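PDB 1WU4: reducing end xylose-releasing exo-oligoxylanase from Bacillus halodurans, which hydrolyses xylooligosaccharides of three or more units, releasing xylose from the reducing end with inversion of anomeric configuration. Local coordinates for residues D128-F133 and H175-R180; L184-F187 and V191-S194. The protein carries 1 engineered substitution. All coordinates share one frame; numbering follows the deposited sequence.

Contact 1: residues D128-F133 and H175-R180; sequences DGEEYF and HPMWNR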
loop_
_atom_site.group_PDB
_atom_site.type_symbol
_atom_site.label_atom_id
_atom_site.label_comp_id
_atom_site.label_asym_id
_atom_site.label_seq_id
_atom_site.Cartn_x
_atom_site.Cartn_y
_atom_site.Cartn_z
ATOM N N ASP A 128 6.459 -3.150 -4.386
ATOM C CA ASP A 128 5.251 -2.864 -3.619
ATOM C C ASP A 128 4.013 -3.439 -4.304
ATOM O O ASP A 128 2.998 -3.700 -3.658
ATOM C CB ASP A 128 5.114 -1.355 -3.324
ATOM C CG ASP A 128 5.008 -0.493 -4.571
ATOM O OD1 ASP A 128 5.660 -0.798 -5.588
ATOM O OD2 ASP A 128 4.279 0.524 -4.510
ATOM N N GLY A 129 4.106 -3.654 -5.614
ATOM C CA GLY A 129 2.998 -4.257 -6.332
ATOM C C GLY A 129 2.938 -5.735 -5.976
ATOM O O GLY A 129 1.896 -6.253 -5.579
ATOM N N GLU A 130 4.071 -6.418 -6.101
ATOM C CA GLU A 130 4.128 -7.840 -5.784
ATOM C C GLU A 130 3.603 -8.176 -4.387
ATOM O O GLU A 130 2.840 -9.124 -4.223
ATOM C CB GLU A 130 5.564 -8.368 -5.923
ATOM C CG GLU A 130 5.909 -8.962 -7.293
ATOM C CD GLU A 130 6.072 -7.925 -8.391
ATOM O OE1 GLU A 130 6.353 -8.331 -9.541
ATOM O OE2 GLU A 130 5.926 -6.716 -8.116
ATOM N N GLU A 131 4.003 -7.416 -3.373
ATOM C CA GLU A 131 3.540 -7.738 -2.031
ATOM C C GLU A 131 2.037 -7.539 -1.855
ATOM O O GLU A 131 1.398 -8.293 -1.122
ATOM C CB GLU A 131 4.337 -6.966 -0.971
ATOM C CG GLU A 131 4.276 -5.460 -1.064
ATOM C CD GLU A 131 5.232 -4.783 -0.093
ATOM O OE1 GLU A 131 5.677 -5.439 0.872
ATOM O OE2 GLU A 131 5.531 -3.588 -0.292
ATOM N N TYR A 132 1.461 -6.542 -2.526
ATOM C CA TYR A 132 0.016 -6.344 -2.439
ATOM C C TYR A 132 -0.688 -7.458 -3.223
ATOM O O TYR A 132 -1.726 -7.953 -2.790
ATOM C CB TYR A 132 -0.393 -4.970 -2.983
ATOM C CG TYR A 132 -0.579 -3.913 -1.911
ATOM C CD1 TYR A 132 -1.833 -3.669 -1.353
ATOM C CD2 TYR A 132 0.504 -3.163 -1.448
ATOM C CE1 TYR A 132 -2.006 -2.698 -0.361
ATOM C CE2 TYR A 132 0.343 -2.197 -0.458
ATOM C CZ TYR A 132 -0.913 -1.970 0.078
ATOM O OH TYR A 132 -1.076 -1.017 1.057
ATOM N N PHE A 133 -0.128 -7.858 -4.368
ATOM C CA PHE A 133 -0.732 -8.947 -5.144
ATOM C C PHE A 133 -0.825 -10.191 -4.262
ATOM O O PHE A 133 -1.872 -10.829 -4.167
ATOM C CB PHE A 133 0.115 -9.320 -6.376
ATOM C CG PHE A 133 -0.013 -8.373 -7.542
ATOM C CD1 PHE A 133 -1.256 -7.920 -7.971
ATOM C CD2 PHE A 133 1.120 -7.976 -8.244
ATOM C CE1 PHE A 133 -1.366 -7.084 -9.087
ATOM C CE2 PHE A 133 1.021 -7.144 -9.358
ATOM C CZ PHE A 133 -0.223 -6.698 -9.779
ATOM N N HIS A 175 17.112 -11.954 -9.484
ATOM C CA HIS A 175 17.445 -11.499 -8.141
ATOM C C HIS A 175 16.181 -11.424 -7.296
ATOM O O HIS A 175 15.090 -11.200 -7.814
ATOM C CB HIS A 175 18.105 -10.121 -8.191
ATOM C CG HIS A 175 19.307 -10.057 -9.083
ATOM N ND1 HIS A 175 19.223 -10.171 -10.453
ATOM C CD2 HIS A 175 20.620 -9.894 -8.798
ATOM C CE1 HIS A 175 20.433 -10.079 -10.975
ATOM N NE2 HIS A 175 21.299 -9.911 -9.992
ATOM N N PRO A 176 16.315 -11.611 -5.975
ATOM C CA PRO A 176 15.158 -11.557 -5.079
ATOM C C PRO A 176 14.717 -10.118 -4.818
ATOM O O PRO A 176 15.460 -9.174 -5.099
ATOM C CB PRO A 176 15.679 -12.233 -3.817
ATOM C CG PRO A 176 17.109 -11.769 -3.782
ATOM C CD PRO A 176 17.547 -11.934 -5.229
ATOM N N MET A 177 13.506 -9.952 -4.296
ATOM C CA MET A 177 12.995 -8.621 -3.989
ATOM C C MET A 177 13.285 -8.227 -2.546
ATOM O O MET A 177 13.006 -7.103 -2.136
ATOM C CB MET A 177 11.497 -8.538 -4.267
ATOM C CG MET A 177 11.171 -8.488 -5.746
ATOM S SD MET A 177 9.434 -8.173 -6.048
ATOM C CE MET A 177 9.487 -7.615 -7.741
ATOM N N TRP A 178 13.832 -9.171 -1.787
ATOM C CA TRP A 178 14.219 -8.941 -0.398
ATOM C C TRP A 178 15.684 -9.313 -0.285
ATOM O O TRP A 178 16.119 -10.307 -0.870
ATOM C CB TRP A 178 13.422 -9.836 0.560
ATOM C CG TRP A 178 12.161 -9.224 1.074
ATOM C CD1 TRP A 178 11.960 -8.669 2.307
ATOM C CD2 TRP A 178 10.929 -9.082 0.363
ATOM N NE1 TRP A 178 10.676 -8.189 2.404
ATOM C CE2 TRP A 178 10.021 -8.428 1.224
ATOM C CE3 TRP A 178 10.503 -9.442 -0.922
ATOM C CZ2 TRP A 178 8.708 -8.125 0.841
ATOM C CZ3 TRP A 178 9.202 -9.141 -1.304
ATOM C CH2 TRP A 178 8.320 -8.488 -0.425
ATOM N N ASN A 179 16.451 -8.514 0.446
ATOM C CA ASN A 179 17.851 -8.843 0.648
ATOM C C ASN A 179 17.803 -9.968 1.678
ATOM O O ASN A 179 17.212 -9.814 2.747
ATOM C CB ASN A 179 18.613 -7.635 1.189
ATOM C CG ASN A 179 20.052 -7.960 1.524
ATOM O OD1 ASN A 179 20.331 -8.616 2.527
ATOM N ND2 ASN A 179 20.975 -7.511 0.678
ATOM N N ARG A 180 18.406 -11.103 1.346
ATOM C CA ARG A 180 18.388 -12.266 2.228
ATOM C C ARG A 180 19.126 -12.096 3.552
ATOM O O ARG A 180 18.795 -12.754 4.538
ATOM C CB ARG A 180 18.943 -13.483 1.484
ATOM C CG ARG A 180 18.129 -13.869 0.257
ATOM C CD ARG A 180 16.749 -14.376 0.646
ATOM N NE ARG A 180 16.809 -15.680 1.303
ATOM C CZ ARG A 180 17.160 -16.808 0.693
ATOM N NH1 ARG A 180 17.190 -17.948 1.370
ATOM N NH2 ARG A 180 17.477 -16.800 -0.595
#
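Met177 lays its terminal methyl over the carboxylate face of Glu130, a clear case of a methionine methyl packed on the flat side of a buried acid. Met177 CE stands 3.5 Å from Glu130 CD, almost straight above the plane of the group, so that both carboxylate oxygens are equally far from it, each 3.7 Å from CE. The two chains cross at about a right angle, and the sulfur follows the methyl onto the stem of the acid, with Met177 SD 3.8 Å from Glu130 CG. Different shapes bring them together: beyond CG the methionine runs out extended, while the glutamate folds at its second torsion (chi2 73°), presenting a flat side instead of its end. The carboxylate has its polar partner elsewhere: the backbone N of Phe110 hydrogen-bonds to Glu130 OE1. With an alanine here in place of Glu130, the Phe110 amide would probably lose its acceptor and the Met177 methyl would be left with a gap beneath it. One residue further on, Glu131 OE1 comes obliquely to the benzene part of Trp178, 4.1 Å from CZ2, with carboxylate and indole planes 80° apart. That oxygen is also hydrogen-bonded to the hydroxyl of Tyr204, so the indole meets an acid already held in place. No hydrogen bond links the two segments; the buried contact depends on surfaces in touch. It joins helix 127-144 to the loop that follows helix 154-167, and thus packs a connecting segment against a barrel helix in the (alpha/alpha)6 fold of glycoside hydrolase family 8.

Contact 2: residues L184-F187 and V191-S194; sequences LIKF and VEFS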
loop_
_atom_site.group_PDB
_atom_site.type_symbol
_atom_site.label_atom_id
_atom_site.label_comp_id
_atom_site.label_asym_id
_atom_site.label_seq_id
_atom_site.Cartn_x
_atom_site.Cartn_y
_atom_site.Cartn_z
ATOM N N LEU A 184 15.275 -7.068 4.347
ATOM C CA LEU A 184 14.565 -5.854 3.954
ATOM C C LEU A 184 14.136 -5.880 2.493
ATOM O O LEU A 184 14.900 -6.305 1.625
ATOM C CB LEU A 184 15.453 -4.626 4.176
ATOM C CG LEU A 184 15.960 -4.354 5.593
ATOM C CD1 LEU A 184 16.888 -3.158 5.562
ATOM C CD2 LEU A 184 14.791 -4.094 6.535
ATOM N N ILE A 185 12.918 -5.416 2.225
ATOM C CA ILE A 185 12.427 -5.359 0.853
ATOM C C ILE A 185 13.271 -4.308 0.126
ATOM O O ILE A 185 13.708 -3.322 0.730
ATOM C CB ILE A 185 10.920 -4.972 0.812
ATOM C CG1 ILE A 185 10.378 -5.121 -0.612
ATOM C CG2 ILE A 185 10.718 -3.548 1.327
ATOM C CD1 ILE A 185 8.874 -4.914 -0.710
ATOM N N LYS A 186 13.513 -4.529 -1.163
ATOM C CA LYS A 186 14.323 -3.615 -1.966
ATOM C C LYS A 186 13.454 -2.685 -2.803
ATOM O O LYS A 186 12.271 -2.954 -3.013
ATOM C CB LYS A 186 15.210 -4.396 -2.933
ATOM C CG LYS A 186 16.078 -5.484 -2.336
ATOM C CD LYS A 186 16.731 -6.246 -3.487
ATOM C CE LYS A 186 17.608 -7.386 -3.030
ATOM N NZ LYS A 186 18.120 -8.120 -4.227
ATOM N N PHE A 187 14.048 -1.594 -3.284
ATOM C CA PHE A 187 13.326 -0.663 -4.145
ATOM C C PHE A 187 12.998 -1.412 -5.441
ATOM O O PHE A 187 11.875 -1.344 -5.941
ATOM C CB PHE A 187 14.174 0.571 -4.446
ATOM C CG PHE A 187 13.643 1.390 -5.577
ATOM C CD1 PHE A 187 12.342 1.880 -5.543
ATOM C CD2 PHE A 187 14.419 1.617 -6.706
ATOM C CE1 PHE A 187 11.817 2.579 -6.623
ATOM C CE2 PHE A 187 13.905 2.314 -7.790
ATOM C CZ PHE A 187 12.599 2.794 -7.748
ATOM N N VAL A 191 18.971 -3.482 -7.177
ATOM C CA VAL A 191 19.688 -2.465 -6.413
ATOM C C VAL A 191 19.811 -2.905 -4.965
ATOM O O VAL A 191 19.174 -3.871 -4.545
ATOM C CB VAL A 191 18.983 -1.085 -6.461
ATOM C CG1 VAL A 191 18.890 -0.602 -7.897
ATOM C CG2 VAL A 191 17.604 -1.169 -5.822
ATOM N N GLU A 192 20.646 -2.206 -4.205
ATOM C CA GLU A 192 20.821 -2.539 -2.806
ATOM C C GLU A 192 20.433 -1.390 -1.879
ATOM O O GLU A 192 21.215 -0.958 -1.033
ATOM C CB GLU A 192 22.259 -2.989 -2.524
ATOM C CG GLU A 192 22.626 -4.371 -3.084
ATOM C CD GLU A 192 21.683 -5.489 -2.641
ATOM O OE1 GLU A 192 21.202 -5.472 -1.488
ATOM O OE2 GLU A 192 21.433 -6.408 -3.451
ATOM N N PHE A 193 19.224 -0.875 -2.076
ATOM C CA PHE A 193 18.677 0.166 -1.221
ATOM C C PHE A 193 17.175 -0.062 -1.184
ATOM O O PHE A 193 16.655 -0.914 -1.917
ATOM C CB PHE A 193 19.068 1.584 -1.683
ATOM C CG PHE A 193 18.515 1.994 -3.014
ATOM C CD1 PHE A 193 17.239 2.537 -3.120
ATOM C CD2 PHE A 193 19.304 1.906 -4.156
ATOM C CE1 PHE A 193 16.758 2.990 -4.349
ATOM C CE2 PHE A 193 18.833 2.356 -5.385
ATOM C CZ PHE A 193 17.559 2.900 -5.479
ATOM N N SER A 194 16.474 0.676 -0.333
ATOM C CA SER A 194 15.048 0.452 -0.173
ATOM C C SER A 194 14.173 1.686 -0.359
ATOM O O SER A 194 14.627 2.729 -0.826
ATOM C CB SER A 194 14.812 -0.168 1.211
ATOM O OG SER A 194 13.527 -0.747 1.332
HETATM O O HOH W 1 20.101 -9.187 -2.749
HETATM O O HOH W 2 20.429 -6.551 -5.714
#
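Lys186 NZ is the polar hub here, hydrogen-bonded to the backbone oxygens of Pro176 and Pro189 and reaching Glu192 mainly through water. Its direct salt bridge is long, 3.8 Å from NZ to Glu192 OE2, but water 1 fills in: it accepts from NZ at 2.7 Å and donates to OE2. Glu192 OE1 meanwhile bonds to the hydroxyl of Tyr247 and to Asn179. The backbones are tied by Phe187 N to Phe193 O, 3.0 Å, and a side chain adds a second tie, Ser194 OG donating to Ile185 O at 2.7 Å from 30° out of the carbonyl plane. Beside these bonds the Phe187 and Phe193 rings lie near parallel, planes 12° apart, yet slid so far that they barely overlap. Although its CB bond leads away, Phe193 returns to the contact because CG sits between backbone N and carbonyl carbon (chi1 65°), placing CE1 3.5 Å from Phe187 CB. Val191 CG2 lies above one face of the Phe193 ring, offset toward the rim, and near the edge of the Phe187 ring. The two segments, three residues apart, are flanked by helix 216-233, which meets Leu184 and Ser194, by helix 127-144 against Ile185, and by strand 245-246, antiparallel to 193-194.

Overall arrangement
Contacts 1 and 2 follow each other along the chain, their centres 9 Å apart, and are joined by the backbone of the same long connection. Probable hydrogen bonds run from Lys186 N to Met177 O, 2.8 Å, and from Asn179 N to Leu184 O, 2.9 Å, while Trp178 CD1 packs 3.4 Å from Ile185 N. Residues 175-180 thus take part in both, touching the barrel helix through side chains and 184-187 largely through backbone. Contact 2 comes nearer the likely proton acceptor: the side chain of Phe187 is about 5 Å from that of Asp263, against about 10 Å for Glu131. The likely donor Glu70 is about 9 Å from Glu130 and 10 Å from Phe187, between side chains.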